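Local coordinates for putative enoyl-CoA hydratase/isomerase (Mycobacterium abscessus, PDB 4MI2), which probably catalyses isomerisation of a CoA thioester in phenylacetate degradation, as a member of the enoyl-CoA hydratase/isomerase (crotonase) family, at residues 8-12 against 43-47; 18-24 against 55-61. All blocks are in the same frame, centred on the assembly; numbering follows the deposited sequence.

Contact 1. Residues 8-12 against 43-47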
loop_
_atom_site.group_PDB
_atom_site.type_symbol
_atom_site.label_atom_id
_atom_site.label_comp_id
_atom_site.label_asym_id
_atom_site.label_seq_id
_atom_site.Cartn_x
_atom_site.Cartn_y
_atom_site.Cartn_z
ATOM N N ALA B 8 12.825 31.295 16.229
ATOM C CA ALA B 8 13.316 29.953 15.826
ATOM C C ALA B 8 12.528 29.323 14.653
ATOM O O ALA B 8 13.097 28.631 13.802
ATOM C CB ALA B 8 13.312 29.011 17.020
ATOM N N VAL B 9 11.219 29.547 14.631
ATOM C CA VAL B 9 10.383 29.158 13.505
ATOM C C VAL B 9 9.665 30.406 12.989
ATOM O O VAL B 9 9.003 31.089 13.757
ATOM C CB VAL B 9 9.353 28.086 13.917
ATOM C CG1 VAL B 9 8.437 27.736 12.750
ATOM C CG2 VAL B 9 10.058 26.837 14.431
ATOM N N ALA B 10 9.815 30.720 11.708
ATOM C CA ALA B 10 9.144 31.887 11.127
ATOM C C ALA B 10 7.763 31.492 10.633
ATOM O O ALA B 10 7.597 30.439 10.020
ATOM C CB ALA B 10 9.961 32.476 9.983
ATOM N N TYR B 11 6.777 32.337 10.911
ATOM C CA TYR B 11 5.414 32.133 10.451
ATOM C C TYR B 11 4.897 33.403 9.797
ATOM O O TYR B 11 5.075 34.500 10.330
ATOM C CB TYR B 11 4.506 31.760 11.624
ATOM C CG TYR B 11 3.058 31.553 11.242
ATOM C CD1 TYR B 11 2.647 30.378 10.640
ATOM C CD2 TYR B 11 2.099 32.533 11.485
ATOM C CE1 TYR B 11 1.321 30.170 10.290
ATOM C CE2 TYR B 11 0.764 32.339 11.140
ATOM C CZ TYR B 11 0.383 31.149 10.540
ATOM O OH TYR B 11 -0.927 30.935 10.184
ATOM N N SER B 12 4.253 33.249 8.645
ATOM C CA SER B 12 3.541 34.352 7.993
ATOM C C SER B 12 2.427 33.819 7.092
ATOM O O SER B 12 2.501 32.694 6.599
ATOM C CB SER B 12 4.508 35.202 7.162
ATOM O OG SER B 12 5.082 34.430 6.120
ATOM N N ALA B 43 2.891 27.619 15.311
ATOM C CA ALA B 43 2.766 27.941 13.888
ATOM C C ALA B 43 1.759 27.012 13.189
ATOM O O ALA B 43 0.905 27.486 12.423
ATOM C CB ALA B 43 4.117 27.888 13.191
ATOM N N LEU B 44 1.846 25.709 13.451
ATOM C CA LEU B 44 0.894 24.746 12.875
ATOM C C LEU B 44 -0.543 24.969 13.376
ATOM O O LEU B 44 -1.503 24.894 12.598
ATOM C CB LEU B 44 1.330 23.301 13.161
ATOM C CG LEU B 44 2.629 22.847 12.490
ATOM C CD1 LEU B 44 3.195 21.614 13.179
ATOM C CD2 LEU B 44 2.427 22.585 11.001
ATOM N N LEU B 45 -0.700 25.244 14.664
ATOM C CA LEU B 45 -2.031 25.567 15.191
ATOM C C LEU B 45 -2.593 26.857 14.558
ATOM O O LEU B 45 -3.765 26.912 14.196
ATOM C CB LEU B 45 -2.012 25.661 16.720
ATOM C CG LEU B 45 -1.787 24.333 17.453
ATOM C CD1 LEU B 45 -1.662 24.559 18.955
ATOM C CD2 LEU B 45 -2.899 23.340 17.158
ATOM N N ALA B 46 -1.758 27.882 14.408
ATOM C CA ALA B 46 -2.196 29.131 13.788
ATOM C C ALA B 46 -2.676 28.847 12.367
ATOM O O ALA B 46 -3.784 29.220 11.997
ATOM C CB ALA B 46 -1.070 30.149 13.783
ATOM N N ALA B 47 -1.850 28.147 11.592
ATOM C CA ALA B 47 -2.196 27.771 10.216
ATOM C C ALA B 47 -3.515 26.997 10.107
ATOM O O ALA B 47 -4.298 27.221 9.183
ATOM C CB ALA B 47 -1.071 26.954 9.601
#

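Contact 2. Residues 18-24 against 55-61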
loop_
_atom_site.group_PDB
_atom_site.type_symbol
_atom_site.label_atom_id
_atom_site.label_comp_id
_atom_site.label_asym_id
_atom_site.label_seq_id
_atom_site.Cartn_x
_atom_site.Cartn_y
_atom_site.Cartn_z
ATOM N N VAL B 18 -1.438 31.768 1.630
ATOM C CA VAL B 18 -0.413 30.759 1.829
ATOM C C VAL B 18 0.215 31.009 3.189
ATOM O O VAL B 18 0.759 32.086 3.416
ATOM C CB VAL B 18 0.696 30.852 0.763
ATOM C CG1 VAL B 18 1.805 29.854 1.054
ATOM C CG2 VAL B 18 0.120 30.629 -0.627
ATOM N N ALA B 19 0.141 30.028 4.087
ATOM C CA ALA B 19 0.861 30.106 5.353
ATOM C C ALA B 19 2.241 29.502 5.168
ATOM O O ALA B 19 2.371 28.343 4.777
ATOM C CB ALA B 19 0.111 29.392 6.465
ATOM N N ALA B 20 3.269 30.306 5.432
ATOM C CA ALA B 20 4.648 29.863 5.332
ATOM C C ALA B 20 5.162 29.532 6.729
ATOM O O ALA B 20 5.107 30.379 7.619
ATOM C CB ALA B 20 5.509 30.938 4.680
ATOM N N ILE B 21 5.629 28.300 6.916
ATOM C CA ILE B 21 6.273 27.879 8.157
ATOM C C ILE B 21 7.726 27.541 7.824
ATOM O O ILE B 21 7.990 26.613 7.055
ATOM C CB ILE B 21 5.573 26.646 8.772
ATOM C CG1 ILE B 21 4.084 26.937 9.016
ATOM C CG2 ILE B 21 6.258 26.222 10.078
ATOM C CD1 ILE B 21 3.301 25.756 9.562
ATOM N N VAL B 22 8.670 28.305 8.374
ATOM C CA VAL B 22 10.085 28.082 8.088
ATOM C C VAL B 22 10.858 27.722 9.351
ATOM O O VAL B 22 10.872 28.484 10.327
ATOM C CB VAL B 22 10.751 29.311 7.424
ATOM C CG1 VAL B 22 12.164 28.964 6.941
ATOM C CG2 VAL B 22 9.891 29.828 6.271
ATOM N N LEU B 23 11.509 26.560 9.314
ATOM C CA LEU B 23 12.460 26.172 10.350
ATOM C C LEU B 23 13.693 27.052 10.166
ATOM O O LEU B 23 14.264 27.092 9.079
ATOM C CB LEU B 23 12.830 24.686 10.225
ATOM C CG LEU B 23 11.663 23.698 10.141
ATOM C CD1 LEU B 23 12.171 22.268 10.116
ATOM C CD2 LEU B 23 10.686 23.894 11.289
ATOM N N ASP B 24 14.080 27.773 11.217
ATOM C CA ASP B 24 15.099 28.813 11.109
ATOM C C ASP B 24 16.122 28.722 12.243
ATOM O O ASP B 24 16.373 29.679 12.967
ATOM C CB ASP B 24 14.420 30.185 11.087
ATOM C CG ASP B 24 15.294 31.282 10.494
ATOM O OD1 ASP B 24 16.320 31.002 9.834
ATOM O OD2 ASP B 24 14.924 32.453 10.667
ATOM N N ALA B 55 -3.573 27.275 1.779
ATOM C CA ALA B 55 -2.506 26.284 1.602
ATOM C C ALA B 55 -1.376 26.601 2.565
ATOM O O ALA B 55 -1.254 27.730 3.041
ATOM C CB ALA B 55 -1.987 26.272 0.166
ATOM N N VAL B 56 -0.552 25.591 2.831
ATOM C CA VAL B 56 0.571 25.708 3.744
ATOM C C VAL B 56 1.840 25.247 3.032
ATOM O O VAL B 56 1.826 24.264 2.283
ATOM C CB VAL B 56 0.352 24.855 5.005
ATOM C CG1 VAL B 56 1.561 24.904 5.928
ATOM C CG2 VAL B 56 -0.893 25.318 5.734
ATOM N N VAL B 57 2.929 25.975 3.255
ATOM C CA VAL B 57 4.226 25.551 2.766
ATOM C C VAL B 57 5.208 25.511 3.937
ATOM O O VAL B 57 5.359 26.475 4.697
ATOM C CB VAL B 57 4.737 26.391 1.568
ATOM C CG1 VAL B 57 4.687 27.883 1.850
ATOM C CG2 VAL B 57 6.144 25.959 1.159
ATOM N N MET B 58 5.844 24.357 4.076
ATOM C CA MET B 58 6.811 24.097 5.122
ATOM C C MET B 58 8.195 24.068 4.455
ATOM O O MET B 58 8.391 23.373 3.459
ATOM C CB MET B 58 6.457 22.755 5.775
ATOM C CG MET B 58 6.787 22.606 7.248
ATOM S SD MET B 58 5.618 21.517 8.126
ATOM C CE MET B 58 5.599 20.059 7.067
ATOM N N SER B 59 9.132 24.856 4.984
ATOM C CA SER B 59 10.498 24.897 4.470
ATOM C C SER B 59 11.498 25.102 5.599
ATOM O O SER B 59 11.114 25.173 6.765
ATOM C CB SER B 59 10.638 26.003 3.410
ATOM O OG SER B 59 10.351 27.274 3.956
ATOM N N ALA B 60 12.783 25.173 5.248
ATOM C CA ALA B 60 13.853 25.270 6.247
ATOM C C ALA B 60 15.084 26.029 5.732
ATOM O O ALA B 60 15.500 25.853 4.588
ATOM C CB ALA B 60 14.245 23.880 6.710
ATOM N N ALA B 61 15.661 26.865 6.594
ATOM C CA ALA B 61 16.844 27.656 6.257
ATOM C C ALA B 61 18.123 26.822 6.324
ATOM O O ALA B 61 18.219 25.865 7.096
ATOM C CB ALA B 61 16.957 28.845 7.199
#

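Contact 1. Residues 8-12 against 43-47
Tyr11 reaches from the edge strand of the crotonase sheet along the flank of helix 34-49, its ring passing obliquely beside Ala43, Ala46 and Ala47. The side chain extends with CG anti to the backbone N (chi1 179°), which carries the ring away from strand 9-13 and past one turn of the helix. The contacts run outward along the side chain. Near the root, CD1 of Tyr11 rests 3.9 Å from CB of Ala43; farther out, CE1 of Tyr11 sits 3.5 Å from O of Ala43 and 4.1 Å from CB of Ala47. At the far end, CZ of Tyr11 packs 3.7 Å from CB of Ala46. Tyr11 OH comes 3.3 Å from Ala47 N, at a poor angle for a hydrogen bond, and the N-H of Ala47 is directed instead to Ala43 O, 3.0 Å away in the helix. Two residues earlier on the same side of the strand, Val9 adds a looser touch, CG1 to Ala43 CB at 4.3 Å. Its backbone N is bonded to Glu39 of the same helix. Strand and helix segments run nearly parallel, 13° apart, with axes 9.4 Å from each other. Between these two segments the join is therefore van der Waals packing of a long aromatic side chain on small methyl groups, without a polar bond to fix the ring.

Contact 2. Residues 18-24 against 55-61
Ile21 N donates to Val57 O at 2.9 Å, and with an N-H...O angle of 176° this is the straightest rung of a parallel ladder between strands 18-23 and 55-60. The strands are the two ends of a beta-alpha-beta unit whose connecting helix is 34-49, part of the crotonase fold. Six such bonds zip the backbones together: Ala19, Ile21 and Leu23 use both N and O, while the alternate residues Ala55, Val57, Ser59 and Ala61 answer them.

On the face of Ala19, Ile21 and Leu23, CD1 of Ile21 meets CG1 of Val56 at 4.1 Å, and CB of Leu23 meets CB of Ala60 at 3.9 Å. Helix 34-49 covers this side, with Leu40 on Ile21 and Met36 on Leu23. The other face carries Val18, Ala20, Val22, Val57 and Ser59, and Val57 there touches helix 195-207. Val57 CG1 lies between its backbone N and carbonyl carbon (chi1 51°), turned obliquely to Val18, whose CG1 it meets at 3.6 Å. Farther along this face, OG of Ser59 lies 3.5 Å from CG2 of Val22.

From the N terminus the chain lays down strand 9-13, turns back antiparallel into strand 18-23, then crosses through helix 34-49 to strand 55-60. Each contact closes a loop with 30 residues between its segments, and the two loops cross: 8-12 and 18-24 come first, followed by their partners 43-47 and 55-61 in the same order. Contact 1 ties the edge strand to the crossover helix; contact 2 pairs the next two strands of that sheet. They meet directly, as backbone bonds probably join Ser12 O to Ala20 N and Ala10 N to Val22 O, while Leu44 CD2 packs on Ile21 CD1 at 3.6 Å. Strands 9-13, 18-23 and 55-60 thus lie side by side, with helix 34-49 packed on one face.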